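Local coordinates for CHAD domain protein (Streptomyces chartreusis, PDB 6RN5) that is a phosin that probably binds inorganic polyphosphate through its all-helical CHAD domain and also binds copper ions, at residues G26-Q31 with S70-T75; T33-A38 with R63-R68; H103-R108 with T184-R189. All coordinates share one frame; numbering follows the deposited sequence.

Contact 1 of 3, residues G26-Q31 with S70-T75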
ATOM      1  N   GLY A  26       2.832  20.156  44.879  1.00 32.27           N
ATOM      2  CA  GLY A  26       2.070  18.942  45.267  1.00 34.74           C
ATOM      3  C   GLY A  26       2.194  17.901  44.162  1.00 35.57           C
ATOM      4  O   GLY A  26       2.396  16.724  44.436  1.00 37.48           O
ATOM      5  N   TYR A  27       2.105  18.330  42.904  1.00 33.45           N
ATOM      6  CA  TYR A  27       2.193  17.403  41.776  1.00 31.89           C
ATOM      7  C   TYR A  27       3.582  16.777  41.680  1.00 35.40           C
ATOM      8  O   TYR A  27       3.685  15.531  41.554  1.00 32.38           O
ATOM      9  CB  TYR A  27       1.810  18.085  40.471  1.00 33.49           C
ATOM     10  CG  TYR A  27       1.796  17.181  39.267  1.00 33.09           C
ATOM     11  CD1 TYR A  27       0.817  16.182  39.111  1.00 30.77           C
ATOM     12  CD2 TYR A  27       2.791  17.296  38.282  1.00 34.12           C
ATOM     13  CE1 TYR A  27       0.833  15.340  37.981  1.00 31.68           C
ATOM     14  CE2 TYR A  27       2.816  16.460  37.167  1.00 31.72           C
ATOM     15  CZ  TYR A  27       1.839  15.493  37.021  1.00 32.87           C
ATOM     16  OH  TYR A  27       1.873  14.707  35.889  1.00 33.83           O
ATOM     17  N   LEU A  28       4.634  17.611  41.792  1.00 28.90           N
ATOM     18  CA  LEU A  28       5.998  17.131  41.789  1.00 31.27           C
ATOM     19  C   LEU A  28       6.287  16.146  42.938  1.00 33.95           C
ATOM     20  O   LEU A  28       6.877  15.091  42.702  1.00 33.63           O
ATOM     21  CB  LEU A  28       7.022  18.288  41.802  1.00 31.16           C
ATOM     22  CG  LEU A  28       7.125  19.053  40.470  1.00 33.24           C
ATOM     23  CD1 LEU A  28       7.909  20.347  40.611  1.00 36.32           C
ATOM     24  CD2 LEU A  28       7.745  18.173  39.382  1.00 34.30           C
ATOM     25  N   ARG A  29       5.899  16.495  44.162  1.00 33.45           N
ATOM     26  CA  ARG A  29       6.057  15.588  45.316  1.00 36.23           C
ATOM     27  C   ARG A  29       5.378  14.216  45.097  1.00 34.76           C
ATOM     28  O   ARG A  29       5.967  13.178  45.379  1.00 30.02           O
ATOM     29  CB  ARG A  29       5.588  16.252  46.637  1.00 35.79           C
ATOM     30  CG  ARG A  29       6.570  17.308  47.176  1.00 39.33           C
ATOM     31  CD  ARG A  29       6.298  17.779  48.622  1.00 41.12           C
ATOM     32  NE  ARG A  29       4.939  18.308  48.682  1.00 52.47           N
ATOM     33  CZ  ARG A  29       4.585  19.603  48.603  1.00 57.01           C
ATOM     34  NH1 ARG A  29       3.284  19.923  48.626  1.00 53.03           N
ATOM     35  NH2 ARG A  29       5.510  20.581  48.544  1.00 55.83           N
ATOM     36  N   ALA A  30       4.162  14.235  44.559  1.00 34.18           N
ATOM     37  CA  ALA A  30       3.405  13.035  44.261  1.00 35.13           C
ATOM     38  C   ALA A  30       4.088  12.146  43.229  1.00 38.77           C
ATOM     39  O   ALA A  30       4.180  10.935  43.427  1.00 39.90           O
ATOM     40  CB  ALA A  30       2.024  13.408  43.744  1.00 40.36           C
ATOM     41  N   GLN A  31       4.543  12.736  42.125  1.00 36.92           N
ATOM     42  CA  GLN A  31       5.294  11.983  41.108  1.00 36.42           C
ATOM     43  C   GLN A  31       6.618  11.429  41.619  1.00 37.81           C
ATOM     44  O   GLN A  31       6.927  10.266  41.375  1.00 34.61           O
ATOM     45  CB  GLN A  31       5.515  12.836  39.858  1.00 36.01           C
ATOM     46  CG  GLN A  31       4.197  13.123  39.157  1.00 35.79           C
ATOM     47  CD  GLN A  31       3.472  11.851  38.740  1.00 37.95           C
ATOM     48  OE1 GLN A  31       4.074  10.946  38.153  1.00 36.33           O
ATOM     49  NE2 GLN A  31       2.182  11.784  39.012  1.00 35.23           N
ATOM     50  N   SER A  70      10.072  15.290  34.309  1.00 30.68           N
ATOM     51  CA  SER A  70      10.879  15.923  33.322  1.00 35.44           C
ATOM     52  C   SER A  70      10.035  16.949  32.550  1.00 33.83           C
ATOM     53  O   SER A  70      10.465  18.093  32.328  1.00 28.87           O
ATOM     54  CB  SER A  70      11.511  14.850  32.421  1.00 36.06           C
ATOM     55  OG  SER A  70      12.527  15.429  31.662  1.00 46.47           O
ATOM     56  N   ALA A  71       8.816  16.567  32.196  1.00 32.24           N
ATOM     57  CA  ALA A  71       7.891  17.488  31.530  1.00 32.19           C
ATOM     58  C   ALA A  71       7.576  18.722  32.372  1.00 30.84           C
ATOM     59  O   ALA A  71       7.568  19.860  31.886  1.00 32.96           O
ATOM     60  CB  ALA A  71       6.587  16.776  31.167  1.00 30.41           C
ATOM     61  N   THR A  72       7.292  18.479  33.633  1.00 30.46           N
ATOM     62  CA  THR A  72       6.907  19.520  34.564  1.00 31.05           C
ATOM     63  C   THR A  72       8.034  20.543  34.712  1.00 30.75           C
ATOM     64  O   THR A  72       7.787  21.749  34.731  1.00 31.54           O
ATOM     65  CB  THR A  72       6.548  18.894  35.895  1.00 31.71           C
ATOM     66  OG1 THR A  72       5.420  18.033  35.694  1.00 31.91           O
ATOM     67  CG2 THR A  72       6.161  19.930  36.910  1.00 35.53           C
ATOM     68  N   LEU A  73       9.260  20.048  34.788  1.00 31.29           N
ATOM     69  CA  LEU A  73      10.430  20.899  34.925  1.00 35.70           C
ATOM     70  C   LEU A  73      10.665  21.708  33.646  1.00 36.44           C
ATOM     71  O   LEU A  73      11.418  22.635  33.660  1.00 39.29           O
ATOM     72  CB  LEU A  73      11.666  20.072  35.299  1.00 35.34           C
ATOM     73  CG  LEU A  73      11.912  19.940  36.817  1.00 35.02           C
ATOM     74  CD1 LEU A  73      10.704  19.489  37.595  1.00 33.80           C
ATOM     75  CD2 LEU A  73      13.057  18.985  37.084  1.00 37.53           C
ATOM     76  N   HIS A  74      10.031  21.332  32.543  1.00 34.26           N
ATOM     77  CA  HIS A  74      10.184  22.058  31.296  1.00 34.65           C
ATOM     78  C   HIS A  74       9.124  23.131  31.285  1.00 33.91           C
ATOM     79  O   HIS A  74       9.450  24.293  31.228  1.00 33.94           O
ATOM     80  CB  HIS A  74      10.021  21.116  30.076  1.00 34.30           C
ATOM     81  CG  HIS A  74      10.242  21.787  28.768  1.00 35.13           C
ATOM     82  ND1 HIS A  74       9.215  22.249  27.981  1.00 37.03           N
ATOM     83  CD2 HIS A  74      11.384  22.106  28.120  1.00 42.44           C
ATOM     84  CE1 HIS A  74       9.710  22.801  26.893  1.00 37.68           C
ATOM     85  NE2 HIS A  74      11.025  22.723  26.948  1.00 39.70           N
ATOM     86  N   THR A  75       7.857  22.707  31.319  1.00 33.85           N
ATOM     87  CA  THR A  75       6.689  23.592  31.189  1.00 34.00           C
ATOM     88  C   THR A  75       6.690  24.706  32.241  1.00 34.85           C
ATOM     89  O   THR A  75       6.270  25.846  31.953  1.00 31.81           O
ATOM     90  CB  THR A  75       5.381  22.769  31.297  1.00 33.19           C
ATOM     91  OG1 THR A  75       5.358  21.776  30.271  1.00 31.56           O
ATOM     92  CG2 THR A  75       4.166  23.643  31.154  1.00 33.77           C
TER
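Tyr27 and Leu28 straddle the two branches of Thr72, each side chain taking one of them. The hydroxyl branch meets the tyrosine: Thr72 OG1 sits at the ring edge, in its plane, 3.4 Å from Tyr27 CE2, and touches the ring at its rim without lying over it. The methyl branch meets the leucine tip to tip, and tightly, with Leu28 CD2 only 3.4 Å from Thr72 CG2, less than two carbons usually keep. The same leucine methyl also lies 3.7 Å from Leu73 CD1, whose side chain bends its end toward helix 26-31 although its base does not aim there. Tyr27 starts toward helix 70-75, and with CG anti to the backbone N (chi1 -177°) its ring brings the CE2 edge to the threonine; Gln31 CG rests over one ring face, offset toward the rim. Here two helices, 21-42 and 56-75, run as an antiparallel pair of the helical bundle that forms the CHAD domain; their local axes run at 158° to each other and stay 10.9 Å apart, a gap spanned here by a tyrosine, two leucines and a threonine. With OG1 beside the backbone N (chi1 -62°), Thr72 turns its hydroxyl back along its own helix, where it is hydrogen-bonded to the carbonyl of Arg68 one turn earlier; this satisfies a buried polar atom and fixes the rotation that sends CG2 to the leucine. The phenol oxygen of Tyr27 is likewise engaged beyond the pair, by a hydrogen bond to Glu292 of helix 274-295. Leu28 continues onto Leu80 and Val217, and Leu73 onto Trp84 of helix 82-120.

Contact 2 of 3, residues T33-A38 with R63-R68. With SO4 (sulfate ion), chain G; SO4 (sulfate ion), chain I.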
ATOM      1  N   THR A  33       7.288  10.668  44.627  1.00 35.04           N
ATOM      2  CA  THR A  33       6.902   9.562  45.500  1.00 36.52           C
ATOM      3  C   THR A  33       6.509   8.312  44.715  1.00 37.47           C
ATOM      4  O   THR A  33       6.906   7.228  45.097  1.00 37.63           O
ATOM      5  CB  THR A  33       5.753   9.984  46.415  1.00 38.04           C
ATOM      6  OG1 THR A  33       6.240  11.017  47.231  1.00 40.15           O
ATOM      7  CG2 THR A  33       5.261   8.853  47.335  1.00 37.51           C
ATOM      8  N   GLU A  34       5.715   8.446  43.650  1.00 35.33           N
ATOM      9  CA  GLU A  34       5.484   7.317  42.725  1.00 40.63           C
ATOM     10  C   GLU A  34       6.762   6.715  42.163  1.00 39.01           C
ATOM     11  O   GLU A  34       6.844   5.517  42.042  1.00 38.23           O
ATOM     12  CB  GLU A  34       4.600   7.690  41.534  1.00 44.70           C
ATOM     13  CG  GLU A  34       3.150   7.942  41.927  1.00 55.28           C
ATOM     14  CD  GLU A  34       2.553   6.801  42.764  1.00 62.20           C
ATOM     15  OE1 GLU A  34       2.502   5.658  42.251  1.00 59.87           O
ATOM     16  OE2 GLU A  34       2.143   7.049  43.929  1.00 63.81           O
ATOM     17  N   PHE A  35       7.720   7.548  41.761  1.00 34.77           N
ATOM     18  CA  PHE A  35       9.022   7.057  41.309  1.00 34.62           C
ATOM     19  C   PHE A  35       9.746   6.245  42.393  1.00 33.99           C
ATOM     20  O   PHE A  35      10.353   5.221  42.097  1.00 33.82           O
ATOM     21  CB  PHE A  35       9.907   8.235  40.887  1.00 30.64           C
ATOM     22  CG  PHE A  35      11.223   7.834  40.300  1.00 30.68           C
ATOM     23  CD1 PHE A  35      12.321   7.662  41.101  1.00 33.05           C
ATOM     24  CD2 PHE A  35      11.355   7.636  38.941  1.00 33.94           C
ATOM     25  CE1 PHE A  35      13.552   7.313  40.573  1.00 33.81           C
ATOM     26  CE2 PHE A  35      12.582   7.295  38.377  1.00 37.06           C
ATOM     27  CZ  PHE A  35      13.693   7.143  39.200  1.00 38.27           C
ATOM     28  N   LEU A  36       9.718   6.723  43.640  1.00 36.97           N
ATOM     29  CA  LEU A  36      10.377   5.996  44.725  1.00 37.46           C
ATOM     30  C   LEU A  36       9.650   4.705  45.058  1.00 36.64           C
ATOM     31  O   LEU A  36      10.289   3.690  45.319  1.00 39.79           O
ATOM     32  CB  LEU A  36      10.530   6.836  45.967  1.00 40.12           C
ATOM     33  CG  LEU A  36      11.338   8.123  45.797  1.00 44.05           C
ATOM     34  CD1 LEU A  36      11.141   8.966  47.049  1.00 46.64           C
ATOM     35  CD2 LEU A  36      12.799   7.887  45.497  1.00 46.53           C
ATOM     36  N   ARG A  37       8.339   4.715  45.015  1.00 39.59           N
ATOM     37  CA  ARG A  37       7.586   3.448  45.158  1.00 45.89           C
ATOM     38  C   ARG A  37       7.958   2.420  44.139  1.00 44.78           C
ATOM     39  O   ARG A  37       8.245   1.274  44.476  1.00 44.76           O
ATOM     40  CB  ARG A  37       6.114   3.673  45.016  1.00 48.31           C
ATOM     41  CG  ARG A  37       5.514   4.006  46.337  1.00 61.73           C
ATOM     42  CD  ARG A  37       4.048   4.331  46.180  1.00 70.13           C
ATOM     43  NE  ARG A  37       3.630   5.211  47.256  1.00 71.22           N
ATOM     44  CZ  ARG A  37       2.438   5.780  47.321  1.00 83.02           C
ATOM     45  NH1 ARG A  37       1.518   5.571  46.369  1.00 85.62           N
ATOM     46  NH2 ARG A  37       2.162   6.561  48.355  1.00 89.18           N
ATOM     47  N   ALA A  38       7.924   2.822  42.879  1.00 41.38           N
ATOM     48  CA  ALA A  38       8.284   1.921  41.811  1.00 39.40           C
ATOM     49  C   ALA A  38       9.708   1.417  41.984  1.00 42.30           C
ATOM     50  O   ALA A  38       9.997   0.242  41.792  1.00 45.80           O
ATOM     51  CB  ALA A  38       8.126   2.602  40.469  1.00 37.15           C
ATOM     52  N   ARG A  63       9.136   4.848  34.380  1.00 35.08           N
ATOM     53  CA  ARG A  63       9.083   5.664  33.152  1.00 37.90           C
ATOM     54  C   ARG A  63       8.016   6.748  33.180  1.00 35.97           C
ATOM     55  O   ARG A  63       8.259   7.900  32.781  1.00 33.98           O
ATOM     56  CB  ARG A  63       8.794   4.828  31.893  1.00 38.77           C
ATOM     57  CG  ARG A  63       9.846   3.823  31.527  1.00 45.34           C
ATOM     58  CD  ARG A  63       9.700   3.391  30.078  1.00 48.35           C
ATOM     59  NE  ARG A  63       8.502   2.634  29.713  1.00 45.12           N
ATOM     60  CZ  ARG A  63       8.302   1.335  29.977  1.00 45.47           C
ATOM     61  NH1 ARG A  63       9.168   0.616  30.683  1.00 46.23           N
ATOM     62  NH2 ARG A  63       7.193   0.750  29.563  1.00 46.31           N
ATOM     63  N   ARG A  64       6.822   6.346  33.597  1.00 33.12           N
ATOM     64  CA  ARG A  64       5.666   7.212  33.584  1.00 31.81           C
ATOM     65  C   ARG A  64       5.872   8.374  34.508  1.00 32.37           C
ATOM     66  O   ARG A  64       5.418   9.473  34.178  1.00 31.82           O
ATOM     67  CB  ARG A  64       4.399   6.453  33.946  1.00 32.73           C
ATOM     68  CG  ARG A  64       4.014   5.442  32.876  1.00 35.76           C
ATOM     69  CD  ARG A  64       2.709   4.752  33.150  1.00 36.15           C
ATOM     70  NE  ARG A  64       1.605   5.654  32.857  1.00 40.66           N
ATOM     71  CZ  ARG A  64       0.659   6.032  33.720  1.00 39.51           C
ATOM     72  NH1 ARG A  64       0.604   5.577  34.964  1.00 40.49           N
ATOM     73  NH2 ARG A  64      -0.280   6.847  33.318  1.00 39.80           N
ATOM     74  N   SER A  65       6.550   8.158  35.645  1.00 30.67           N
ATOM     75  CA  SER A  65       6.748   9.223  36.602  1.00 30.17           C
ATOM     76  C   SER A  65       7.945  10.094  36.229  1.00 30.39           C
ATOM     77  O   SER A  65       7.877  11.297  36.338  1.00 32.03           O
ATOM     78  CB  SER A  65       6.873   8.669  38.024  1.00 30.67           C
ATOM     79  OG  SER A  65       7.951   7.741  38.130  1.00 34.04           O
ATOM     80  N   ALA A  66       9.041   9.477  35.805  1.00 30.58           N
ATOM     81  CA  ALA A  66      10.198  10.215  35.327  1.00 32.41           C
ATOM     82  C   ALA A  66       9.818  11.185  34.233  1.00 32.40           C
ATOM     83  O   ALA A  66      10.236  12.331  34.247  1.00 33.38           O
ATOM     84  CB  ALA A  66      11.268   9.278  34.825  1.00 29.46           C
ATOM     85  N   ARG A  67       9.033  10.703  33.286  1.00 33.23           N
ATOM     86  CA  ARG A  67       8.604  11.523  32.165  1.00 34.97           C
ATOM     87  C   ARG A  67       7.730  12.688  32.630  1.00 33.66           C
ATOM     88  O   ARG A  67       7.756  13.785  32.066  1.00 30.51           O
ATOM     89  CB  ARG A  67       7.716  10.705  31.224  1.00 37.81           C
ATOM     90  CG  ARG A  67       8.423   9.744  30.330  1.00 42.55           C
ATOM     91  CD  ARG A  67       7.478   9.387  29.188  1.00 42.09           C
ATOM     92  NE  ARG A  67       6.183   8.820  29.591  1.00 41.00           N
ATOM     93  CZ  ARG A  67       5.848   7.538  29.400  1.00 44.62           C
ATOM     94  NH1 ARG A  67       4.658   7.090  29.727  1.00 40.73           N
ATOM     95  NH2 ARG A  67       6.723   6.679  28.871  1.00 47.27           N
ATOM     96  N   ARG A  68       6.864  12.422  33.602  1.00 30.75           N
ATOM     97  CA  ARG A  68       6.075  13.536  34.137  1.00 32.49           C
ATOM     98  C   ARG A  68       6.900  14.597  34.854  1.00 31.76           C
ATOM     99  O   ARG A  68       6.556  15.766  34.813  1.00 32.78           O
ATOM    100  CB  ARG A  68       4.965  13.065  35.052  1.00 28.41           C
ATOM    101  CG  ARG A  68       3.850  12.430  34.297  1.00 30.69           C
ATOM    102  CD  ARG A  68       2.971  11.534  35.181  1.00 31.44           C
ATOM    103  NE  ARG A  68       1.730  11.300  34.487  1.00 30.73           N
ATOM    104  CZ  ARG A  68       1.548  10.393  33.543  1.00 34.48           C
ATOM    105  NH1 ARG A  68       2.524   9.592  33.164  1.00 37.26           N
ATOM    106  NH2 ARG A  68       0.357  10.273  32.972  1.00 36.44           N
TER
HETATM  107  S   SO4 G 406       1.046   8.274  29.806  1.00 43.77           S
HETATM  108  O1  SO4 G 406       2.141   8.044  30.728  1.00 40.56           O
HETATM  109  O2  SO4 G 406      -0.172   8.470  30.627  1.00 41.89           O
HETATM  110  O3  SO4 G 406       0.850   7.129  28.911  1.00 47.64           O
HETATM  111  O4  SO4 G 406       1.407   9.439  28.959  1.00 51.23           O
HETATM  112  S   SO4 I 408       5.083   3.426  28.057  1.00 49.95           S
HETATM  113  O1  SO4 I 408       6.405   3.877  28.517  1.00 48.49           O
HETATM  114  O2  SO4 I 408       4.023   4.090  28.894  1.00 51.40           O
HETATM  115  O3  SO4 I 408       4.921   1.989  28.273  1.00 46.68           O
HETATM  116  O4  SO4 I 408       4.882   3.793  26.669  1.00 43.98           O
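Phe35 and Ser65 make the tight part of this helix pair: Ser65 OG is 3.4 Å from Phe35 CB and lies in the ring plane, at the edge. The phenylalanine swings its CG anti to the backbone N (chi1 -175°), which leads the ring past the serine to Ala66, where Phe35 CE2 is 4.3 Å from Ala66 CB. The small side chains of Ser65 and Ala66 are consistent with local axes only 8.6 Å apart; the serine hydroxyl bonds back to the carbonyl of Ala61. Toward solvent the contact thins out. Glu34 reaches Ser65 through its CB alone, and its carboxylate turns off to pair with its own helix, Glu34 OE2 lying 2.9 Å from Arg37 NH1 but well out of the guanidinium plane, so that charge alone acts. Beyond the packing, four arginines of 63-68 gather two sulfate ions, probably from the crystallisation liquor, consistent with a basic site suited to polyphosphate. Arg63 NE points almost straight at O1 of the chain I sulfate, 2.7 Å away, and Arg67 NH1 bonds to both anions. Arg68 grips the chain G sulfate edge-on through NH1 and NH2, while Arg68 NH1 also holds Arg64 O at 3.1 Å; this acceptor lies in the guanidinium plane, but the N-H comes from above the carbonyl plane. A methionine in place of Arg68 would probably leave that sulfate without two of its bonds, Glu292 without its salt-bridge partner and Arg64 O without that side-chain donor. Among the neighbours, Phe35 packs on Val210 of helix 201-213, Arg63 on Leu99 of helix 82-120, and Arg67 reaches Tyr289 of helix 274-295.

Contact 3 of 3, residues H103-R108 with T184-R189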
ATOM      1  N   HIS A 103      11.332  -2.679  26.094  1.00 39.70           N
ATOM      2  CA  HIS A 103       9.922  -2.685  25.679  1.00 41.89           C
ATOM      3  C   HIS A 103       9.718  -2.239  24.208  1.00 35.08           C
ATOM      4  O   HIS A 103       8.964  -2.844  23.492  1.00 35.68           O
ATOM      5  CB  HIS A 103       9.101  -1.788  26.657  1.00 47.31           C
ATOM      6  CG  HIS A 103       7.814  -1.270  26.089  1.00 54.19           C
ATOM      7  ND1 HIS A 103       6.663  -2.037  26.020  1.00 59.53           N
ATOM      8  CD2 HIS A 103       7.499  -0.064  25.549  1.00 64.21           C
ATOM      9  CE1 HIS A 103       5.700  -1.323  25.463  1.00 62.54           C
ATOM     10  NE2 HIS A 103       6.176  -0.120  25.176  1.00 61.42           N
ATOM     11  N   ALA A 104      10.393  -1.180  23.772  1.00 32.07           N
ATOM     12  CA  ALA A 104      10.261  -0.741  22.413  1.00 33.47           C
ATOM     13  C   ALA A 104      10.623  -1.884  21.427  1.00 31.57           C
ATOM     14  O   ALA A 104       9.933  -2.120  20.427  1.00 34.30           O
ATOM     15  CB  ALA A 104      11.108   0.535  22.183  1.00 31.83           C
ATOM     16  N   TYR A 105      11.713  -2.585  21.703  1.00 32.87           N
ATOM     17  CA  TYR A 105      12.147  -3.702  20.845  1.00 32.89           C
ATOM     18  C   TYR A 105      11.158  -4.843  20.892  1.00 32.12           C
ATOM     19  O   TYR A 105      10.809  -5.431  19.823  1.00 29.35           O
ATOM     20  CB  TYR A 105      13.545  -4.204  21.197  1.00 30.29           C
ATOM     21  CG  TYR A 105      14.635  -3.229  20.804  1.00 32.62           C
ATOM     22  CD1 TYR A 105      14.783  -2.811  19.491  1.00 32.88           C
ATOM     23  CD2 TYR A 105      15.547  -2.747  21.745  1.00 32.81           C
ATOM     24  CE1 TYR A 105      15.781  -1.925  19.133  1.00 33.94           C
ATOM     25  CE2 TYR A 105      16.544  -1.858  21.387  1.00 31.17           C
ATOM     26  CZ  TYR A 105      16.641  -1.453  20.096  1.00 34.20           C
ATOM     27  OH  TYR A 105      17.643  -0.605  19.732  1.00 39.42           O
ATOM     28  N   THR A 106      10.615  -5.092  22.077  1.00 34.77           N
ATOM     29  CA  THR A 106       9.588  -6.154  22.236  1.00 36.62           C
ATOM     30  C   THR A 106       8.325  -5.836  21.467  1.00 39.10           C
ATOM     31  O   THR A 106       7.783  -6.688  20.791  1.00 42.22           O
ATOM     32  CB  THR A 106       9.211  -6.337  23.709  1.00 39.51           C
ATOM     33  OG1 THR A 106      10.403  -6.518  24.485  1.00 38.14           O
ATOM     34  CG2 THR A 106       8.271  -7.532  23.893  1.00 37.05           C
ATOM     35  N   ALA A 107       7.844  -4.599  21.553  1.00 38.92           N
ATOM     36  CA  ALA A 107       6.603  -4.249  20.847  1.00 38.74           C
ATOM     37  C   ALA A 107       6.830  -4.197  19.322  1.00 38.68           C
ATOM     38  O   ALA A 107       5.972  -4.592  18.529  1.00 36.83           O
ATOM     39  CB  ALA A 107       6.071  -2.922  21.344  1.00 37.23           C
ATOM     40  N   ARG A 108       7.998  -3.700  18.915  1.00 36.38           N
ATOM     41  CA  ARG A 108       8.329  -3.653  17.491  1.00 35.22           C
ATOM     42  C   ARG A 108       8.329  -5.064  16.848  1.00 30.54           C
ATOM     43  O   ARG A 108       7.824  -5.261  15.764  1.00 32.28           O
ATOM     44  CB  ARG A 108       9.664  -2.954  17.343  1.00 34.27           C
ATOM     45  CG  ARG A 108      10.097  -2.711  15.939  1.00 32.41           C
ATOM     46  CD  ARG A 108      11.284  -1.787  15.978  1.00 33.77           C
ATOM     47  NE  ARG A 108      10.906  -0.585  16.716  1.00 38.16           N
ATOM     48  CZ  ARG A 108      11.705   0.096  17.543  1.00 37.69           C
ATOM     49  NH1 ARG A 108      12.963  -0.268  17.751  1.00 35.19           N
ATOM     50  NH2 ARG A 108      11.234   1.173  18.147  1.00 34.95           N
ATOM     51  N   THR A 184      15.326  -9.701  18.993  1.00 30.78           N
ATOM     52  CA  THR A 184      15.544 -10.390  20.250  1.00 30.55           C
ATOM     53  C   THR A 184      16.908 -10.104  20.823  1.00 31.54           C
ATOM     54  O   THR A 184      17.050  -9.855  22.012  1.00 30.22           O
ATOM     55  CB  THR A 184      15.403 -11.899  20.091  1.00 31.73           C
ATOM     56  OG1 THR A 184      14.049 -12.169  19.739  1.00 33.01           O
ATOM     57  CG2 THR A 184      15.689 -12.619  21.430  1.00 33.14           C
ATOM     58  N   LEU A 185      17.926 -10.157  19.978  1.00 32.55           N
ATOM     59  CA  LEU A 185      19.234  -9.705  20.398  1.00 33.12           C
ATOM     60  C   LEU A 185      19.197  -8.294  20.933  1.00 32.31           C
ATOM     61  O   LEU A 185      19.818  -8.019  21.972  1.00 32.84           O
ATOM     62  CB  LEU A 185      20.283  -9.815  19.267  1.00 32.87           C
ATOM     63  CG  LEU A 185      20.625 -11.265  18.920  1.00 34.38           C
ATOM     64  CD1 LEU A 185      21.412 -11.322  17.608  1.00 36.35           C
ATOM     65  CD2 LEU A 185      21.357 -11.945  20.076  1.00 35.20           C
ATOM     66  N   ALA A 186      18.582  -7.395  20.170  1.00 32.68           N
ATOM     67  CA  ALA A 186      18.456  -5.971  20.551  1.00 33.22           C
ATOM     68  C   ALA A 186      17.802  -5.830  21.939  1.00 32.74           C
ATOM     69  O   ALA A 186      18.256  -5.062  22.777  1.00 29.03           O
ATOM     70  CB  ALA A 186      17.632  -5.213  19.533  1.00 34.74           C
ATOM     71  N   ARG A 187      16.764  -6.631  22.163  1.00 31.65           N
ATOM     72  CA  ARG A 187      16.009  -6.619  23.385  1.00 33.36           C
ATOM     73  C   ARG A 187      16.875  -7.065  24.547  1.00 33.59           C
ATOM     74  O   ARG A 187      16.949  -6.372  25.559  1.00 39.44           O
ATOM     75  CB  ARG A 187      14.811  -7.546  23.234  1.00 35.54           C
ATOM     76  CG  ARG A 187      14.054  -7.853  24.515  1.00 40.24           C
ATOM     77  CD  ARG A 187      12.955  -8.865  24.255  1.00 46.19           C
ATOM     78  NE  ARG A 187      12.469  -9.436  25.499  1.00 52.03           N
ATOM     79  CZ  ARG A 187      11.411 -10.240  25.623  1.00 61.03           C
ATOM     80  NH1 ARG A 187      10.686 -10.583  24.562  1.00 65.02           N
ATOM     81  NH2 ARG A 187      11.075 -10.708  26.836  1.00 63.12           N
ATOM     82  N   THR A 188      17.495  -8.231  24.407  1.00 34.18           N
ATOM     83  CA  THR A 188      18.354  -8.816  25.439  1.00 33.96           C
ATOM     84  C   THR A 188      19.490  -7.880  25.747  1.00 33.10           C
ATOM     85  O   THR A 188      19.839  -7.645  26.922  1.00 29.21           O
ATOM     86  CB  THR A 188      18.868 -10.185  24.974  1.00 36.81           C
ATOM     87  OG1 THR A 188      17.744 -11.034  24.796  1.00 41.90           O
ATOM     88  CG2 THR A 188      19.708 -10.847  26.006  1.00 38.00           C
ATOM     89  N   ARG A 189      20.050  -7.284  24.707  1.00 31.27           N
ATOM     90  CA  ARG A 189      21.096  -6.283  24.940  1.00 32.59           C
ATOM     91  C   ARG A 189      20.585  -5.059  25.742  1.00 32.90           C
ATOM     92  O   ARG A 189      21.254  -4.588  26.686  1.00 32.07           O
ATOM     93  CB  ARG A 189      21.766  -5.869  23.638  1.00 33.57           C
ATOM     94  CG  ARG A 189      22.703  -4.705  23.790  1.00 35.37           C
ATOM     95  CD  ARG A 189      23.524  -4.597  22.535  1.00 38.49           C
ATOM     96  NE  ARG A 189      24.388  -3.443  22.584  1.00 37.58           N
ATOM     97  CZ  ARG A 189      25.261  -3.130  21.636  1.00 44.66           C
ATOM     98  NH1 ARG A 189      25.372  -3.875  20.524  1.00 50.93           N
ATOM     99  NH2 ARG A 189      26.016  -2.064  21.778  1.00 42.48           N
TER
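Tyr105 presents one face of its ring to Ala186, whose methyl sits almost exactly above the middle of it: Ala186 CB is 3.6 Å from the centroid of the Tyr105 ring and only 6° off the normal. This is a CH-pi contact of textbook geometry, in which the methyl hydrogens meet the pi cloud and not the ring rim. Near the CD2 corner the backbone joins in, Tyr105 CD2 lying 3.7 Å from Ala186 O. The second flat group belongs to Arg187, whose guanidinium has Thr106 OG1 over one face. The two side chains cross at a slant; the closest pair is Thr106 OG1 and Arg187 CD, at 3.5 Å, and the threonine methyl approaches the far end, with Thr106 CG2 3.9 Å from Arg187 NH1. The arginine can run past the threonine in this way because its chain is extended, starting with CG anti to the backbone N (chi1 169°). These residues belong to helices 82-120 and 170-198, an antiparallel pair of long helices within the CHAD bundle whose local axes run at 159° to each other, 8.5 Å apart at their closest. An alanine methyl facing the other helix suits so close an approach, and the backbones are nearest at Tyr105 CA and Arg187 CA, 5.5 Å apart. The polar ends converge on Glu102 of helix 82-120: its carbonyl, one turn back, takes a hydrogen bond from the Thr106 hydroxyl, and its carboxylate makes a long, weak ion pair with Arg187 NE. Arg187 is exposed, whereas Leu183 and Ala190 of helix 170-198 also touch the Tyr105 side chain.

How the contacts relate
Contacts 1 and 2 join the same two helices, 21-42 and 56-75, in the buried part of the fold, and they meet where Gln31 and Tyr27 lie against Arg68. They differ in spacing: a tyrosine, leucines and a threonine span the wider gap of contact 1, whereas a serine and an alanine accompany the closer approach of contact 2, whose arginines also bind the anions. Contact 3 ties a different antiparallel pair at the surface, its centre about 29 Å from that of contact 1, and relies on an aromatic face and an exposed arginine. The segments of contacts 2 and 3 touch lightly, where Arg63 packs against His103.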